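Local coordinates for protein ShdD (Sedimentibacter hydroxybenzoicus, PDB 7AE5) that takes part in the anaerobic, non-oxidative decarboxylation and detoxification of phenolic derivatives, though its precise biochemical role there is unknown, at residues H[1-9]-H[41-49]. Sequence-based numbering, arbitrary orientation.
Sequences MKCHRCGSD and PVVMEKFKL. With ZN (zinc ion), chain Z.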
ATOM      1  N   MET H   1     -54.113 -28.992  -1.557  1.00122.06           N
ATOM      2  CA  MET H   1     -53.600 -27.647  -1.791  1.00117.06           C
ATOM      3  C   MET H   1     -52.489 -27.321  -0.797  1.00108.93           C
ATOM      4  O   MET H   1     -52.752 -26.924   0.338  1.00106.01           O
ATOM      5  CB  MET H   1     -54.729 -26.624  -1.694  1.00119.87           C
ATOM      6  CG  MET H   1     -54.644 -25.510  -2.717  1.00120.56           C
ATOM      7  SD  MET H   1     -55.201 -23.935  -2.047  1.00118.78           S
ATOM      8  CE  MET H   1     -56.748 -24.421  -1.283  1.00125.44           C
ATOM      9  N   LYS H   2     -51.247 -27.481  -1.239  1.00 72.13           N
ATOM     10  CA  LYS H   2     -50.095 -27.446  -0.353  1.00 71.54           C
ATOM     11  C   LYS H   2     -49.510 -26.042  -0.249  1.00 68.61           C
ATOM     12  O   LYS H   2     -49.668 -25.200  -1.136  1.00 68.22           O
ATOM     13  CB  LYS H   2     -49.022 -28.419  -0.843  1.00 76.03           C
ATOM     14  CG  LYS H   2     -49.506 -29.859  -0.976  1.00 78.00           C
ATOM     15  CD  LYS H   2     -48.361 -30.833  -1.243  1.00 79.82           C
ATOM     16  CE  LYS H   2     -47.109 -30.124  -1.746  1.00 78.80           C
ATOM     17  NZ  LYS H   2     -45.993 -31.081  -1.988  1.00 73.33           N
ATOM     18  N   CYS H   3     -48.819 -25.804   0.863  1.00 49.84           N
ATOM     19  CA  CYS H   3     -48.103 -24.552   1.053  1.00 46.37           C
ATOM     20  C   CYS H   3     -46.914 -24.492   0.101  1.00 51.17           C
ATOM     21  O   CYS H   3     -46.087 -25.408   0.063  1.00 56.15           O
ATOM     22  CB  CYS H   3     -47.640 -24.430   2.504  1.00 41.88           C
ATOM     23  SG  CYS H   3     -46.307 -23.246   2.767  1.00 38.39           S
ATOM     24  N   HIS H   4     -46.829 -23.409  -0.675  1.00 66.74           N
ATOM     25  CA  HIS H   4     -45.814 -23.312  -1.718  1.00 68.59           C
ATOM     26  C   HIS H   4     -44.399 -23.227  -1.161  1.00 65.91           C
ATOM     27  O   HIS H   4     -43.444 -23.517  -1.889  1.00 61.29           O
ATOM     28  CB  HIS H   4     -46.092 -22.098  -2.607  1.00 65.55           C
ATOM     29  CG  HIS H   4     -47.411 -22.157  -3.313  1.00 66.09           C
ATOM     30  ND1 HIS H   4     -48.591 -21.776  -2.713  1.00 64.33           N
ATOM     31  CD2 HIS H   4     -47.735 -22.554  -4.566  1.00 67.26           C
ATOM     32  CE1 HIS H   4     -49.587 -21.935  -3.567  1.00 65.71           C
ATOM     33  NE2 HIS H   4     -49.095 -22.405  -4.699  1.00 67.86           N
ATOM     34  N   ARG H   5     -44.241 -22.846   0.105  1.00 67.93           N
ATOM     35  CA  ARG H   5     -42.916 -22.642   0.678  1.00 61.45           C
ATOM     36  C   ARG H   5     -42.352 -23.911   1.311  1.00 58.29           C
ATOM     37  O   ARG H   5     -41.208 -24.286   1.039  1.00 49.86           O
ATOM     38  CB  ARG H   5     -42.963 -21.516   1.715  1.00 57.09           C
ATOM     39  CG  ARG H   5     -41.705 -21.399   2.556  1.00 49.01           C
ATOM     40  CD  ARG H   5     -41.484 -19.968   3.006  1.00 44.49           C
ATOM     41  NE  ARG H   5     -42.191 -19.669   4.245  1.00 39.24           N
ATOM     42  CZ  ARG H   5     -42.205 -18.480   4.829  1.00 35.59           C
ATOM     43  NH1 ARG H   5     -41.567 -17.446   4.305  1.00 38.10           N
ATOM     44  NH2 ARG H   5     -42.879 -18.321   5.964  1.00 30.98           N
ATOM     45  N   CYS H   6     -43.135 -24.579   2.155  1.00 54.50           N
ATOM     46  CA  CYS H   6     -42.659 -25.742   2.888  1.00 47.45           C
ATOM     47  C   CYS H   6     -43.366 -27.034   2.499  1.00 53.26           C
ATOM     48  O   CYS H   6     -43.025 -28.094   3.036  1.00 45.02           O
ATOM     49  CB  CYS H   6     -42.800 -25.505   4.395  1.00 39.97           C
ATOM     50  SG  CYS H   6     -44.466 -25.744   5.025  1.00 48.36           S
ATOM     51  N   GLY H   7     -44.331 -26.980   1.584  1.00 45.37           N
ATOM     52  CA  GLY H   7     -44.982 -28.169   1.077  1.00 49.78           C
ATOM     53  C   GLY H   7     -46.007 -28.801   1.991  1.00 50.78           C
ATOM     54  O   GLY H   7     -46.577 -29.838   1.628  1.00 51.68           O
ATOM     55  N   SER H   8     -46.269 -28.219   3.157  1.00 64.17           N
ATOM     56  CA  SER H   8     -47.211 -28.815   4.092  1.00 61.05           C
ATOM     57  C   SER H   8     -48.640 -28.723   3.565  1.00 62.00           C
ATOM     58  O   SER H   8     -49.020 -27.761   2.890  1.00 61.14           O
ATOM     59  CB  SER H   8     -47.116 -28.130   5.454  1.00 54.34           C
ATOM     60  OG  SER H   8     -48.350 -28.200   6.146  1.00 51.58           O
ATOM     61  N   ASP H   9     -49.431 -29.745   3.878  1.00 68.33           N
ATOM     62  CA  ASP H   9     -50.861 -29.741   3.600  1.00 68.42           C
ATOM     63  C   ASP H   9     -51.666 -29.125   4.739  1.00 64.21           C
ATOM     64  O   ASP H   9     -52.883 -28.962   4.607  1.00 64.34           O
ATOM     65  CB  ASP H   9     -51.346 -31.170   3.316  1.00 71.47           C
ATOM     66  CG  ASP H   9     -52.806 -31.223   2.903  1.00 74.52           C
ATOM     67  OD1 ASP H   9     -53.201 -30.420   2.031  1.00 75.88           O
ATOM     68  OD2 ASP H   9     -53.556 -32.065   3.445  1.00 79.54           O
ATOM     69  N   PRO H  41     -47.834 -18.504  -6.504  1.00 74.19           N
ATOM     70  CA  PRO H  41     -46.500 -18.177  -5.982  1.00 70.93           C
ATOM     71  C   PRO H  41     -45.460 -19.219  -6.371  1.00 71.60           C
ATOM     72  O   PRO H  41     -45.667 -20.422  -6.199  1.00 70.66           O
ATOM     73  CB  PRO H  41     -46.711 -18.136  -4.462  1.00 64.24           C
ATOM     74  CG  PRO H  41     -48.204 -18.127  -4.258  1.00 63.91           C
ATOM     75  CD  PRO H  41     -48.773 -18.856  -5.429  1.00 69.05           C
ATOM     76  N   VAL H  42     -44.339 -18.739  -6.898  1.00 55.56           N
ATOM     77  CA  VAL H  42     -43.147 -19.548  -7.117  1.00 55.94           C
ATOM     78  C   VAL H  42     -42.131 -19.100  -6.075  1.00 51.53           C
ATOM     79  O   VAL H  42     -41.513 -18.036  -6.203  1.00 51.79           O
ATOM     80  CB  VAL H  42     -42.597 -19.404  -8.541  1.00 61.02           C
ATOM     81  CG1 VAL H  42     -41.230 -20.068  -8.653  1.00 60.94           C
ATOM     82  CG2 VAL H  42     -43.564 -20.007  -9.546  1.00 65.01           C
ATOM     83  N   VAL H  43     -41.974 -19.897  -5.024  1.00 52.45           N
ATOM     84  CA  VAL H  43     -40.980 -19.616  -3.994  1.00 48.42           C
ATOM     85  C   VAL H  43     -39.622 -20.073  -4.509  1.00 50.40           C
ATOM     86  O   VAL H  43     -39.462 -21.230  -4.911  1.00 52.27           O
ATOM     87  CB  VAL H  43     -41.337 -20.315  -2.675  1.00 43.64           C
ATOM     88  CG1 VAL H  43     -40.270 -20.048  -1.626  1.00 43.42           C
ATOM     89  CG2 VAL H  43     -42.704 -19.861  -2.187  1.00 41.46           C
ATOM     90  N   MET H  44     -38.650 -19.163  -4.514  1.00 49.54           N
ATOM     91  CA  MET H  44     -37.299 -19.532  -4.911  1.00 51.69           C
ATOM     92  C   MET H  44     -36.769 -20.645  -4.015  1.00 51.54           C
ATOM     93  O   MET H  44     -37.201 -20.822  -2.872  1.00 49.55           O
ATOM     94  CB  MET H  44     -36.358 -18.329  -4.851  1.00 53.97           C
ATOM     95  CG  MET H  44     -36.818 -17.110  -5.629  1.00 54.39           C
ATOM     96  SD  MET H  44     -35.607 -15.778  -5.509  1.00 57.45           S
ATOM     97  CE  MET H  44     -35.982 -14.824  -6.978  1.00 58.97           C
ATOM     98  N   GLU H  45     -35.811 -21.403  -4.554  1.00 70.66           N
ATOM     99  CA  GLU H  45     -35.297 -22.571  -3.846  1.00 73.27           C
ATOM    100  C   GLU H  45     -34.729 -22.197  -2.482  1.00 74.04           C
ATOM    101  O   GLU H  45     -34.900 -22.938  -1.506  1.00 75.51           O
ATOM    102  CB  GLU H  45     -34.234 -23.269  -4.694  1.00 75.75           C
ATOM    103  CG  GLU H  45     -33.767 -24.595  -4.126  1.00 78.02           C
ATOM    104  CD  GLU H  45     -34.877 -25.625  -4.077  1.00 76.28           C
ATOM    105  OE1 GLU H  45     -35.640 -25.725  -5.061  1.00 73.52           O
ATOM    106  OE2 GLU H  45     -34.990 -26.330  -3.053  1.00 77.09           O
ATOM    107  N   LYS H  46     -34.062 -21.045  -2.389  1.00 62.78           N
ATOM    108  CA  LYS H  46     -33.386 -20.668  -1.154  1.00 62.14           C
ATOM    109  C   LYS H  46     -34.342 -20.192  -0.068  1.00 58.47           C
ATOM    110  O   LYS H  46     -33.954 -20.158   1.105  1.00 57.67           O
ATOM    111  CB  LYS H  46     -32.344 -19.583  -1.434  1.00 61.03           C
ATOM    112  CG  LYS H  46     -32.919 -18.270  -1.934  1.00 57.91           C
ATOM    113  CD  LYS H  46     -31.930 -17.133  -1.732  1.00 55.99           C
ATOM    114  CE  LYS H  46     -31.267 -16.738  -3.043  1.00 59.00           C
ATOM    115  NZ  LYS H  46     -32.260 -16.255  -4.040  1.00 58.24           N
ATOM    116  N   PHE H  47     -35.572 -19.825  -0.420  1.00 57.79           N
ATOM    117  CA  PHE H  47     -36.550 -19.398   0.571  1.00 52.97           C
ATOM    118  C   PHE H  47     -37.527 -20.499   0.954  1.00 53.64           C
ATOM    119  O   PHE H  47     -38.346 -20.290   1.853  1.00 49.01           O
ATOM    120  CB  PHE H  47     -37.321 -18.174   0.062  1.00 48.10           C
ATOM    121  CG  PHE H  47     -36.470 -16.943  -0.076  1.00 46.27           C
ATOM    122  CD1 PHE H  47     -35.562 -16.600   0.913  1.00 44.39           C
ATOM    123  CD2 PHE H  47     -36.571 -16.137  -1.195  1.00 46.36           C
ATOM    124  CE1 PHE H  47     -34.773 -15.471   0.789  1.00 42.50           C
ATOM    125  CE2 PHE H  47     -35.785 -15.007  -1.325  1.00 44.86           C
ATOM    126  CZ  PHE H  47     -34.886 -14.674  -0.332  1.00 42.99           C
ATOM    127  N   LYS H  48     -37.461 -21.656   0.300  1.00 55.48           N
ATOM    128  CA  LYS H  48     -38.283 -22.789   0.696  1.00 55.26           C
ATOM    129  C   LYS H  48     -37.833 -23.314   2.055  1.00 57.10           C
ATOM    130  O   LYS H  48     -36.652 -23.265   2.406  1.00 62.10           O
ATOM    131  CB  LYS H  48     -38.203 -23.902  -0.349  1.00 58.80           C
ATOM    132  CG  LYS H  48     -38.954 -23.604  -1.637  1.00 56.11           C
ATOM    133  CD  LYS H  48     -38.884 -24.774  -2.604  1.00 55.57           C
ATOM    134  CE  LYS H  48     -39.790 -24.549  -3.803  1.00 51.14           C
ATOM    135  NZ  LYS H  48     -39.739 -25.695  -4.751  1.00 49.52           N
ATOM    136  N   LEU H  49     -38.792 -23.821   2.823  1.00 52.51           N
ATOM    137  CA  LEU H  49     -38.531 -24.314   4.164  1.00 54.13           C
ATOM    138  C   LEU H  49     -38.859 -25.799   4.251  1.00 54.87           C
ATOM    139  O   LEU H  49     -39.614 -26.340   3.439  1.00 51.87           O
ATOM    140  CB  LEU H  49     -39.344 -23.537   5.207  1.00 49.12           C
ATOM    141  CG  LEU H  49     -38.994 -22.056   5.355  1.00 45.71           C
ATOM    142  CD1 LEU H  49     -39.924 -21.379   6.353  1.00 37.79           C
ATOM    143  CD2 LEU H  49     -37.540 -21.894   5.771  1.00 50.74           C
TER
HETATM  144 ZN    ZN Z 701     -45.623 -23.727   4.940  1.00 40.24          ZN
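R5 and L49 run side by side, pointing the same way, and L49 CD1 lies over one face of the guanidinium, 3.5 Å from R5 NE. With CG anti to the backbone N (chi1 169°) the R5 chain is sent alongside L49, and it bends at chi3, next to the NE that L49 CD1 covers. Its NH2 bonds to C31 O and its NH1 to G274 O of a phenolic acid decarboxylase chain, so both terminal nitrogens are held. The backbones join through L49 N to R5 O (3.0 Å). One residue on, C6 CA makes a CH...O contact with L49 O at 3.2 Å. C3-H4-R5-C6 forms the first of two CxxC knuckles, probably as in a zinc ribbon: C3 SG and C6 SG bind the zinc ion with C28 and C31, and C6 N donates to C3 SG. At the other end H4 and P41 cross at about a right angle, P41 CD sitting over the imidazole face, 3.7 Å from its centroid in a CH-pi contact; H4 also stacks edge-to-face with W35. With an alanine in place of H4, P41 would probably lose the ring its CD rests on and W35 its stacking partner. Between the two ends, V43 CG2 packs 3.7 Å from H4 O.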